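Local coordinates for virulence sensor protein BvgS (Bordetella pertussis, PDB 6ZJ8) that is a membrane sensor histidine kinase controlling virulence, whose PAS domain, the part in this structure, is probably involved in passing the signal to the kinase, at residues N35-R40 / Y115-P120; F87-V92 / R99-D104; L54-V59 / G133-I138. All blocks are in the same frame, centred on the assembly; numbering follows the deposited sequence.

Contact 1. Residues N35-R40 / Y115-P120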
loop_
_atom_site.group_PDB
_atom_site.type_symbol
_atom_site.label_atom_id
_atom_site.label_comp_id
_atom_site.label_asym_id
_atom_site.label_seq_id
_atom_site.Cartn_x
_atom_site.Cartn_y
_atom_site.Cartn_z
ATOM N N ASN A 35 -5.874 5.160 -3.769
ATOM C CA ASN A 35 -4.464 4.836 -3.581
ATOM C C ASN A 35 -4.301 3.642 -2.648
ATOM O O ASN A 35 -5.058 3.501 -1.680
ATOM C CB ASN A 35 -3.708 6.033 -3.004
ATOM C CG ASN A 35 -3.675 7.214 -3.952
ATOM O OD1 ASN A 35 -3.507 7.051 -5.161
ATOM N ND2 ASN A 35 -3.840 8.413 -3.410
ATOM N N PRO A 36 -3.338 2.758 -2.909
ATOM C CA PRO A 36 -3.105 1.635 -1.992
ATOM C C PRO A 36 -2.840 2.106 -0.571
ATOM O O PRO A 36 -2.069 3.039 -0.338
ATOM C CB PRO A 36 -1.879 0.941 -2.593
ATOM C CG PRO A 36 -1.962 1.242 -4.045
ATOM C CD PRO A 36 -2.528 2.635 -4.137
ATOM N N ILE A 37 -3.487 1.441 0.383
ATOM C CA ILE A 37 -3.251 1.690 1.798
ATOM C C ILE A 37 -3.384 0.367 2.536
ATOM O O ILE A 37 -4.211 -0.478 2.179
ATOM C CB ILE A 37 -4.218 2.747 2.372
ATOM C CG1 ILE A 37 -3.858 3.045 3.831
ATOM C CG2 ILE A 37 -5.654 2.267 2.287
ATOM C CD1 ILE A 37 -4.673 4.146 4.446
ATOM N N TYR A 38 -2.558 0.192 3.565
ATOM C CA TYR A 38 -2.545 -1.024 4.361
ATOM C C TYR A 38 -2.300 -0.662 5.819
ATOM O O TYR A 38 -1.940 0.471 6.151
ATOM C CB TYR A 38 -1.466 -2.001 3.880
ATOM C CG TYR A 38 -0.079 -1.397 3.895
ATOM C CD1 TYR A 38 0.707 -1.436 5.041
ATOM C CD2 TYR A 38 0.439 -0.774 2.768
ATOM C CE1 TYR A 38 1.976 -0.877 5.058
ATOM C CE2 TYR A 38 1.703 -0.213 2.776
ATOM C CZ TYR A 38 2.465 -0.264 3.922
ATOM O OH TYR A 38 3.721 0.296 3.925
ATOM N N VAL A 39 -2.500 -1.645 6.690
ATOM C CA VAL A 39 -2.169 -1.532 8.104
ATOM C C VAL A 39 -1.444 -2.804 8.519
ATOM O O VAL A 39 -1.959 -3.909 8.317
ATOM C CB VAL A 39 -3.416 -1.311 8.978
ATOM C CG1 VAL A 39 -3.028 -1.270 10.444
ATOM C CG2 VAL A 39 -4.120 -0.028 8.571
ATOM N N ARG A 40 -0.257 -2.646 9.096
ATOM C CA ARG A 40 0.584 -3.761 9.510
ATOM C C ARG A 40 0.911 -3.613 10.988
ATOM O O ARG A 40 1.331 -2.538 11.429
ATOM C CB ARG A 40 1.862 -3.808 8.667
ATOM C CG ARG A 40 2.877 -4.832 9.124
ATOM C CD ARG A 40 3.832 -5.210 8.001
ATOM N NE ARG A 40 4.431 -4.050 7.346
ATOM C CZ ARG A 40 5.472 -4.115 6.520
ATOM N NH1 ARG A 40 6.041 -5.284 6.250
ATOM N NH2 ARG A 40 5.951 -3.011 5.965
ATOM N N TYR A 115 5.452 6.855 -4.606
ATOM C CA TYR A 115 5.713 7.636 -3.403
ATOM C C TYR A 115 5.190 6.834 -2.217
ATOM O O TYR A 115 3.975 6.659 -2.069
ATOM C CB TYR A 115 5.041 9.004 -3.500
ATOM C CG TYR A 115 5.394 9.953 -2.380
ATOM C CD1 TYR A 115 6.651 10.534 -2.312
ATOM C CD2 TYR A 115 4.466 10.280 -1.400
ATOM C CE1 TYR A 115 6.982 11.406 -1.294
ATOM C CE2 TYR A 115 4.788 11.155 -0.375
ATOM C CZ TYR A 115 6.048 11.715 -0.327
ATOM O OH TYR A 115 6.378 12.585 0.688
ATOM N N GLN A 116 6.102 6.350 -1.378
ATOM C CA GLN A 116 5.784 5.443 -0.284
ATOM C C GLN A 116 5.770 6.183 1.049
ATOM O O GLN A 116 6.523 7.138 1.257
ATOM C CB GLN A 116 6.802 4.302 -0.227
ATOM C CG GLN A 116 6.971 3.546 -1.534
ATOM C CD GLN A 116 8.278 2.784 -1.595
ATOM O OE1 GLN A 116 9.354 3.366 -1.454
ATOM N NE2 GLN A 116 8.193 1.477 -1.802
ATOM N N TRP A 117 4.915 5.722 1.962
ATOM C CA TRP A 117 4.754 6.392 3.245
ATOM C C TRP A 117 4.302 5.400 4.306
ATOM O O TRP A 117 3.669 4.385 4.002
ATOM C CB TRP A 117 3.741 7.538 3.137
ATOM C CG TRP A 117 2.386 7.080 2.698
ATOM C CD1 TRP A 117 1.963 6.885 1.417
ATOM C CD2 TRP A 117 1.275 6.754 3.541
ATOM N NE1 TRP A 117 0.659 6.458 1.409
ATOM C CE2 TRP A 117 0.212 6.370 2.702
ATOM C CE3 TRP A 117 1.076 6.749 4.926
ATOM C CZ2 TRP A 117 -1.033 5.988 3.198
ATOM C CZ3 TRP A 117 -0.161 6.368 5.418
ATOM C CH2 TRP A 117 -1.199 5.995 4.556
ATOM N N THR A 118 4.637 5.707 5.561
ATOM C CA THR A 118 4.159 4.937 6.700
ATOM C C THR A 118 3.992 5.866 7.894
ATOM O O THR A 118 4.792 6.783 8.093
ATOM C CB THR A 118 5.112 3.792 7.072
ATOM O OG1 THR A 118 6.399 4.322 7.412
ATOM C CG2 THR A 118 5.255 2.808 5.920
ATOM N N ILE A 119 2.946 5.617 8.686
ATOM C CA ILE A 119 2.679 6.362 9.904
ATOM C C ILE A 119 2.551 5.349 11.042
ATOM O O ILE A 119 1.705 4.452 10.963
ATOM C CB ILE A 119 1.402 7.213 9.814
ATOM C CG1 ILE A 119 1.430 8.132 8.589
ATOM C CG2 ILE A 119 1.230 8.039 11.084
ATOM C CD1 ILE A 119 2.283 9.357 8.770
ATOM N N PRO A 120 3.342 5.440 12.102
ATOM C CA PRO A 120 3.139 4.544 13.244
ATOM C C PRO A 120 2.054 5.061 14.178
ATOM O O PRO A 120 1.733 6.250 14.217
ATOM C CB PRO A 120 4.507 4.523 13.937
ATOM C CG PRO A 120 5.241 5.744 13.448
ATOM C CD PRO A 120 4.443 6.390 12.343
#
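Ile37 and Trp117 meet on one face of the antiparallel PAS sheet, Tyr38 and Thr118 on the other. Between their strands, 37-41 and 110-122, runs strand 128-137, so the two flanking it share a general direction, 41° apart over the short segments and 9.1 Å at the closest approach of their axes. With a strand in between, at least one long side chain is needed: the indole in one pair, the tyrosine ring in the other. The indole of Trp117 is laid across the middle strand because CG sits between the backbone N and the carbonyl carbon (chi1 59°), as does CG of Tyr38. Glycine in the middle strand suits this reach, since Gly134 CA lies beneath a face of the indole. Ile37 approaches at the far edge of the ring, near its plane, placing CD1 3.9 Å from Trp117 CH2. With CG1 opposite the backbone N (chi1 -176°) and the chain extended beyond it, both carbons meet the ring, Ile37 CG1 at 4.0 Å from Trp117 CH2. On the helix-bearing face Tyr38 points its ring towards strand 110-122 and packs against Leu88. At its end, Tyr38 OH touches the methyl of Thr118, 3.6 Å from CG2.

Contact 2. Residues F87-V92 / R99-D104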
loop_
_atom_site.group_PDB
_atom_site.type_symbol
_atom_site.label_atom_id
_atom_site.label_comp_id
_atom_site.label_asym_id
_atom_site.label_seq_id
_atom_site.Cartn_x
_atom_site.Cartn_y
_atom_site.Cartn_z
ATOM N N PHE A 87 7.098 -2.586 -2.864
ATOM C CA PHE A 87 6.217 -1.448 -2.629
ATOM C C PHE A 87 6.216 -1.000 -1.174
ATOM O O PHE A 87 5.936 0.170 -0.893
ATOM C CB PHE A 87 4.789 -1.791 -3.051
ATOM C CG PHE A 87 4.600 -1.866 -4.535
ATOM C CD1 PHE A 87 4.802 -3.055 -5.212
ATOM C CD2 PHE A 87 4.217 -0.746 -5.254
ATOM C CE1 PHE A 87 4.626 -3.124 -6.580
ATOM C CE2 PHE A 87 4.038 -0.810 -6.620
ATOM C CZ PHE A 87 4.242 -1.998 -7.285
ATOM N N LEU A 88 6.510 -1.905 -0.245
ATOM C CA LEU A 88 6.508 -1.570 1.169
ATOM C C LEU A 88 7.850 -0.972 1.572
ATOM O O LEU A 88 8.809 -0.942 0.797
ATOM C CB LEU A 88 6.207 -2.810 2.009
ATOM C CG LEU A 88 4.895 -3.517 1.669
ATOM C CD1 LEU A 88 4.855 -4.878 2.328
ATOM C CD2 LEU A 88 3.705 -2.683 2.099
ATOM N N LEU A 89 7.910 -0.490 2.808
ATOM C CA LEU A 89 9.125 0.058 3.385
ATOM C C LEU A 89 9.681 -0.904 4.426
ATOM O O LEU A 89 8.937 -1.660 5.059
ATOM C CB LEU A 89 8.865 1.424 4.024
ATOM C CG LEU A 89 8.443 2.540 3.067
ATOM C CD1 LEU A 89 8.298 3.854 3.815
ATOM C CD2 LEU A 89 9.440 2.681 1.925
ATOM N N THR A 90 11.000 -0.869 4.592
ATOM C CA THR A 90 11.661 -1.754 5.540
ATOM C C THR A 90 11.192 -1.461 6.962
ATOM O O THR A 90 10.750 -0.353 7.285
ATOM C CB THR A 90 13.181 -1.597 5.440
ATOM O OG1 THR A 90 13.577 -1.622 4.063
ATOM C CG2 THR A 90 13.885 -2.726 6.177
ATOM N N ARG A 91 11.285 -2.476 7.817
ATOM C CA ARG A 91 10.825 -2.388 9.203
ATOM C C ARG A 91 11.965 -1.831 10.050
ATOM O O ARG A 91 12.920 -2.541 10.375
ATOM C CB ARG A 91 10.365 -3.757 9.694
ATOM C CG ARG A 91 9.599 -3.735 11.010
ATOM C CD ARG A 91 8.973 -5.091 11.323
ATOM N NE ARG A 91 9.970 -6.150 11.469
ATOM C CZ ARG A 91 10.649 -6.398 12.586
ATOM N NH1 ARG A 91 10.452 -5.659 13.671
ATOM N NH2 ARG A 91 11.533 -7.386 12.616
ATOM N N VAL A 92 11.862 -0.550 10.411
ATOM C CA VAL A 92 12.920 0.109 11.171
ATOM C C VAL A 92 12.765 -0.206 12.656
ATOM O O VAL A 92 11.689 -0.568 13.140
ATOM C CB VAL A 92 12.911 1.630 10.917
ATOM C CG1 VAL A 92 14.089 2.303 11.608
ATOM C CG2 VAL A 92 12.940 1.921 9.425
ATOM N N ARG A 99 7.490 8.132 7.942
ATOM C CA ARG A 99 8.534 7.879 6.962
ATOM C C ARG A 99 8.005 8.159 5.562
ATOM O O ARG A 99 6.823 7.950 5.271
ATOM C CB ARG A 99 9.035 6.434 7.031
ATOM C CG ARG A 99 9.995 6.146 8.168
ATOM C CD ARG A 99 10.506 4.718 8.077
ATOM N NE ARG A 99 11.294 4.499 6.865
ATOM C CZ ARG A 99 11.570 3.304 6.354
ATOM N NH1 ARG A 99 11.114 2.204 6.936
ATOM N NH2 ARG A 99 12.297 3.208 5.249
ATOM N N PHE A 100 8.899 8.625 4.691
ATOM C CA PHE A 100 8.559 8.917 3.306
ATOM C C PHE A 100 9.736 8.562 2.412
ATOM O O PHE A 100 10.871 8.967 2.683
ATOM C CB PHE A 100 8.189 10.392 3.124
ATOM C CG PHE A 100 7.017 10.827 3.949
ATOM C CD1 PHE A 100 5.724 10.657 3.481
ATOM C CD2 PHE A 100 7.204 11.407 5.193
ATOM C CE1 PHE A 100 4.642 11.057 4.239
ATOM C CE2 PHE A 100 6.126 11.810 5.955
ATOM C CZ PHE A 100 4.842 11.635 5.478
ATOM N N GLU A 101 9.458 7.806 1.352
ATOM C CA GLU A 101 10.462 7.452 0.361
ATOM C C GLU A 101 9.800 7.395 -1.007
ATOM O O GLU A 101 8.577 7.272 -1.122
ATOM C CB GLU A 101 11.134 6.109 0.679
ATOM C CG GLU A 101 12.120 6.170 1.833
ATOM C CD GLU A 101 13.154 5.062 1.775
ATOM O OE1 GLU A 101 12.979 4.046 2.477
ATOM O OE2 GLU A 101 14.137 5.206 1.018
ATOM N N ASP A 102 10.620 7.497 -2.049
ATOM C CA ASP A 102 10.137 7.348 -3.413
ATOM C C ASP A 102 11.168 6.575 -4.218
ATOM O O ASP A 102 12.374 6.790 -4.072
ATOM C CB ASP A 102 9.844 8.709 -4.062
ATOM C CG ASP A 102 11.089 9.389 -4.597
ATOM O OD1 ASP A 102 12.134 9.359 -3.914
ATOM O OD2 ASP A 102 11.017 9.961 -5.704
ATOM N N ARG A 103 10.683 5.664 -5.056
ATOM C CA ARG A 103 11.545 4.784 -5.831
ATOM C C ARG A 103 10.758 4.285 -7.032
ATOM O O ARG A 103 9.544 4.481 -7.132
ATOM C CB ARG A 103 12.056 3.607 -4.986
ATOM C CG ARG A 103 10.948 2.729 -4.396
ATOM C CD ARG A 103 11.476 1.410 -3.831
ATOM N NE ARG A 103 11.814 0.449 -4.879
ATOM C CZ ARG A 103 12.225 -0.797 -4.657
ATOM N NH1 ARG A 103 12.504 -1.590 -5.680
ATOM N NH2 ARG A 103 12.360 -1.256 -3.418
ATOM N N ASP A 104 11.471 3.640 -7.948
ATOM C CA ASP A 104 10.846 2.931 -9.054
ATOM C C ASP A 104 10.654 1.472 -8.666
ATOM O O ASP A 104 11.504 0.879 -7.997
ATOM C CB ASP A 104 11.696 3.029 -10.320
ATOM C CG ASP A 104 11.770 4.436 -10.864
ATOM O OD1 ASP A 104 10.813 5.211 -10.650
ATOM O OD2 ASP A 104 12.788 4.767 -11.509
#
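Arg99 NH2 and Glu101 OE1 form a salt bridge of 3.0 Å, and Leu89 from the preceding loop packs against both residues. They belong to strand 99-107, an edge strand of the PAS sheet, and being two residues apart both turn toward the loop that leaves helix 79-87. The guanidinium of Arg99 is sandwiched. Leu89 CD1 stands 4.1 Å above its plane, over the centre, and Val92 covers the opposite face, its CG2 lying 3.6 Å from Arg99 CZ. At the edge, NH1 reaches Thr90 O at 2.6 Å, but the angle at the hydrogen is just 124° and the bond is weak. A bend near the end of the arginine chain (chi3 64°) turns the group into this slot. Arginine suits the place because its flat cation has apolar partners for its faces while its rim still offers N-H groups to a carbonyl and a carboxylate. The pairing with Glu101 would balance the charge at what is largely a surface contact. Leucine suits position 89, whose side chain is buried between loop and sheet, touching Gln116 as well. Its second methyl lies beside the glutamate, with CD2 4.0 Å from Glu101 CB.

Contact 3. Residues L54-V59 / G133-I138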
loop_
_atom_site.group_PDB
_atom_site.type_symbol
_atom_site.label_atom_id
_atom_site.label_comp_id
_atom_site.label_asym_id
_atom_site.label_seq_id
_atom_site.Cartn_x
_atom_site.Cartn_y
_atom_site.Cartn_z
ATOM N N LEU A 54 -4.661 -4.573 -3.136
ATOM C CA LEU A 54 -4.801 -5.954 -3.588
ATOM C C LEU A 54 -4.752 -6.059 -5.107
ATOM O O LEU A 54 -4.140 -6.985 -5.651
ATOM C CB LEU A 54 -6.110 -6.538 -3.056
ATOM C CG LEU A 54 -6.233 -6.575 -1.532
ATOM C CD1 LEU A 54 -7.630 -7.001 -1.109
ATOM C CD2 LEU A 54 -5.178 -7.509 -0.949
ATOM N N ASP A 55 -5.396 -5.125 -5.813
ATOM C CA ASP A 55 -5.483 -5.228 -7.266
ATOM C C ASP A 55 -4.167 -4.889 -7.956
ATOM O O ASP A 55 -3.962 -5.300 -9.102
ATOM C CB ASP A 55 -6.597 -4.322 -7.790
ATOM C CG ASP A 55 -7.985 -4.877 -7.510
ATOM O OD1 ASP A 55 -8.086 -5.976 -6.925
ATOM O OD2 ASP A 55 -8.977 -4.213 -7.879
ATOM N N THR A 56 -3.276 -4.148 -7.296
ATOM C CA THR A 56 -1.937 -3.963 -7.840
ATOM C C THR A 56 -1.300 -5.305 -8.172
ATOM O O THR A 56 -0.587 -5.438 -9.175
ATOM C CB THR A 56 -1.062 -3.202 -6.842
ATOM O OG1 THR A 56 -1.556 -1.866 -6.689
ATOM C CG2 THR A 56 0.393 -3.164 -7.316
ATOM N N PHE A 57 -1.560 -6.317 -7.344
ATOM C CA PHE A 57 -0.956 -7.634 -7.484
ATOM C C PHE A 57 -1.934 -8.683 -7.992
ATOM O O PHE A 57 -1.528 -9.827 -8.221
ATOM C CB PHE A 57 -0.373 -8.075 -6.137
ATOM C CG PHE A 57 0.447 -7.014 -5.464
ATOM C CD1 PHE A 57 1.788 -6.857 -5.771
ATOM C CD2 PHE A 57 -0.124 -6.166 -4.531
ATOM C CE1 PHE A 57 2.545 -5.879 -5.156
ATOM C CE2 PHE A 57 0.628 -5.184 -3.914
ATOM C CZ PHE A 57 1.963 -5.040 -4.227
ATOM N N GLY A 58 -3.204 -8.332 -8.169
ATOM C CA GLY A 58 -4.174 -9.284 -8.672
ATOM C C GLY A 58 -4.527 -10.388 -7.703
ATOM O O GLY A 58 -4.846 -11.499 -8.137
ATOM N N VAL A 59 -4.486 -10.115 -6.398
ATOM C CA VAL A 59 -4.829 -11.115 -5.393
ATOM C C VAL A 59 -6.039 -10.653 -4.592
ATOM O O VAL A 59 -6.532 -9.535 -4.773
ATOM C CB VAL A 59 -3.641 -11.409 -4.455
ATOM C CG1 VAL A 59 -2.434 -11.878 -5.251
ATOM C CG2 VAL A 59 -3.297 -10.185 -3.610
ATOM N N GLY A 133 0.257 2.492 6.272
ATOM C CA GLY A 133 1.125 2.824 5.161
ATOM C C GLY A 133 0.446 2.634 3.824
ATOM O O GLY A 133 -0.713 2.221 3.736
ATOM N N GLY A 134 1.201 2.947 2.777
ATOM C CA GLY A 134 0.708 2.825 1.422
ATOM C C GLY A 134 1.652 3.521 0.465
ATOM O O GLY A 134 2.786 3.854 0.815
ATOM N N TRP A 135 1.162 3.740 -0.752
ATOM C CA TRP A 135 1.963 4.434 -1.749
ATOM C C TRP A 135 1.046 5.066 -2.785
ATOM O O TRP A 135 -0.140 4.739 -2.881
ATOM C CB TRP A 135 2.969 3.486 -2.417
ATOM C CG TRP A 135 2.339 2.371 -3.192
ATOM C CD1 TRP A 135 1.969 2.392 -4.506
ATOM C CD2 TRP A 135 2.013 1.063 -2.705
ATOM N NE1 TRP A 135 1.432 1.178 -4.866
ATOM C CE2 TRP A 135 1.447 0.345 -3.779
ATOM C CE3 TRP A 135 2.144 0.430 -1.466
ATOM C CZ2 TRP A 135 1.012 -0.973 -3.650
ATOM C CZ3 TRP A 135 1.712 -0.881 -1.341
ATOM C CH2 TRP A 135 1.152 -1.566 -2.427
ATOM N N ILE A 136 1.619 5.988 -3.554
ATOM C CA ILE A 136 0.933 6.673 -4.643
ATOM C C ILE A 136 1.717 6.407 -5.920
ATOM O O ILE A 136 2.934 6.623 -5.962
ATOM C CB ILE A 136 0.817 8.186 -4.388
ATOM C CG1 ILE A 136 0.169 8.460 -3.030
ATOM C CG2 ILE A 136 0.019 8.861 -5.512
ATOM C CD1 ILE A 136 0.159 9.920 -2.655
ATOM N N ASP A 137 1.027 5.939 -6.953
ATOM C CA ASP A 137 1.660 5.689 -8.245
ATOM C C ASP A 137 1.831 7.029 -8.955
ATOM O O ASP A 137 0.874 7.589 -9.495
ATOM C CB ASP A 137 0.827 4.710 -9.065
ATOM C CG ASP A 137 1.548 4.230 -10.310
ATOM O OD1 ASP A 137 2.427 4.961 -10.814
ATOM O OD2 ASP A 137 1.232 3.123 -10.790
ATOM N N ILE A 138 3.062 7.548 -8.948
ATOM C CA ILE A 138 3.330 8.842 -9.568
ATOM C C ILE A 138 3.281 8.724 -11.085
ATOM O O ILE A 138 2.766 9.611 -11.776
ATOM C CB ILE A 138 4.687 9.391 -9.090
ATOM C CG1 ILE A 138 4.732 9.475 -7.561
ATOM C CG2 ILE A 138 4.963 10.756 -9.717
ATOM C CD1 ILE A 138 3.686 10.397 -6.957
HETATM O O HOH W 1 -0.026 0.407 -7.297
#
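Helix 51-57 ends across from the last residues of strand 128-137, with the backbones well apart, the nearest CA atoms being those of Thr56 and Asp137 at 10.3 Å. A Schellman motif ends the helix: Val59 N bonds to Leu54 O at 3.2 Å, a weak bond joins Gly58 N to Asp55 O, and Gly58 supplies the positive phi, which glycine adopts readily. In this PAS domain the gap between helix and sheet is bridged from the sheet side by Trp135, whose side chain is directed at the helix and long enough to meet it; CG between the backbone N and the carbonyl carbon (chi1 63°) lays the indole across. The indole and the ring of Phe57 approach head-on and touch edge to edge, Trp135 CH2 lying 3.9 Å from Phe57 CE2 and close to the plane of each ring. Thr56 CG2 lies 3.8 Å above the phenyl plane, over its centre. Phe87 of helix 79-87 packs against both aromatic rings, its plane about 90° from that of Phe57 and about 35° from that of Trp135. The polar edge of the indole is served by a water lying in the ring plane, which accepts from Trp135 NE1 at 2.9 Å and donates to Thr56 OG1 at 2.8 Å. Threonine fits here, because OG1 also bonds to Ala52 O within its own helix, leaving its methyl for the phenyl face. The water thus satisfies the N-H of a buried tryptophan, supplementing apolar ring edges with one polar link between helix and strand.

All three contacts reach the single sheet of the PAS domain. Contact 1 and contact 2, with centres 9 Å apart, are joined through the adjacent strands 110-122 and 99-107, where Gln116 N lies 2.7 Å from Glu101 O. Contact 3 lies about 10 Å from contact 1, centre to centre, and supplies the strand it spans: Tyr38 N is 2.7 Å from Gly133 O on one flank, Ile136 N 2.9 Å from Tyr115 O on the other. Contacts 2 and 3, about 13 Å apart between centres, meet through Phe87 of segment 87-92, whose CD2 lies 3.3 Å from Trp135 CE2. Segment 133-138 leads into helix 138-155, capped by Asp137, a route by which changes could reach the kinase.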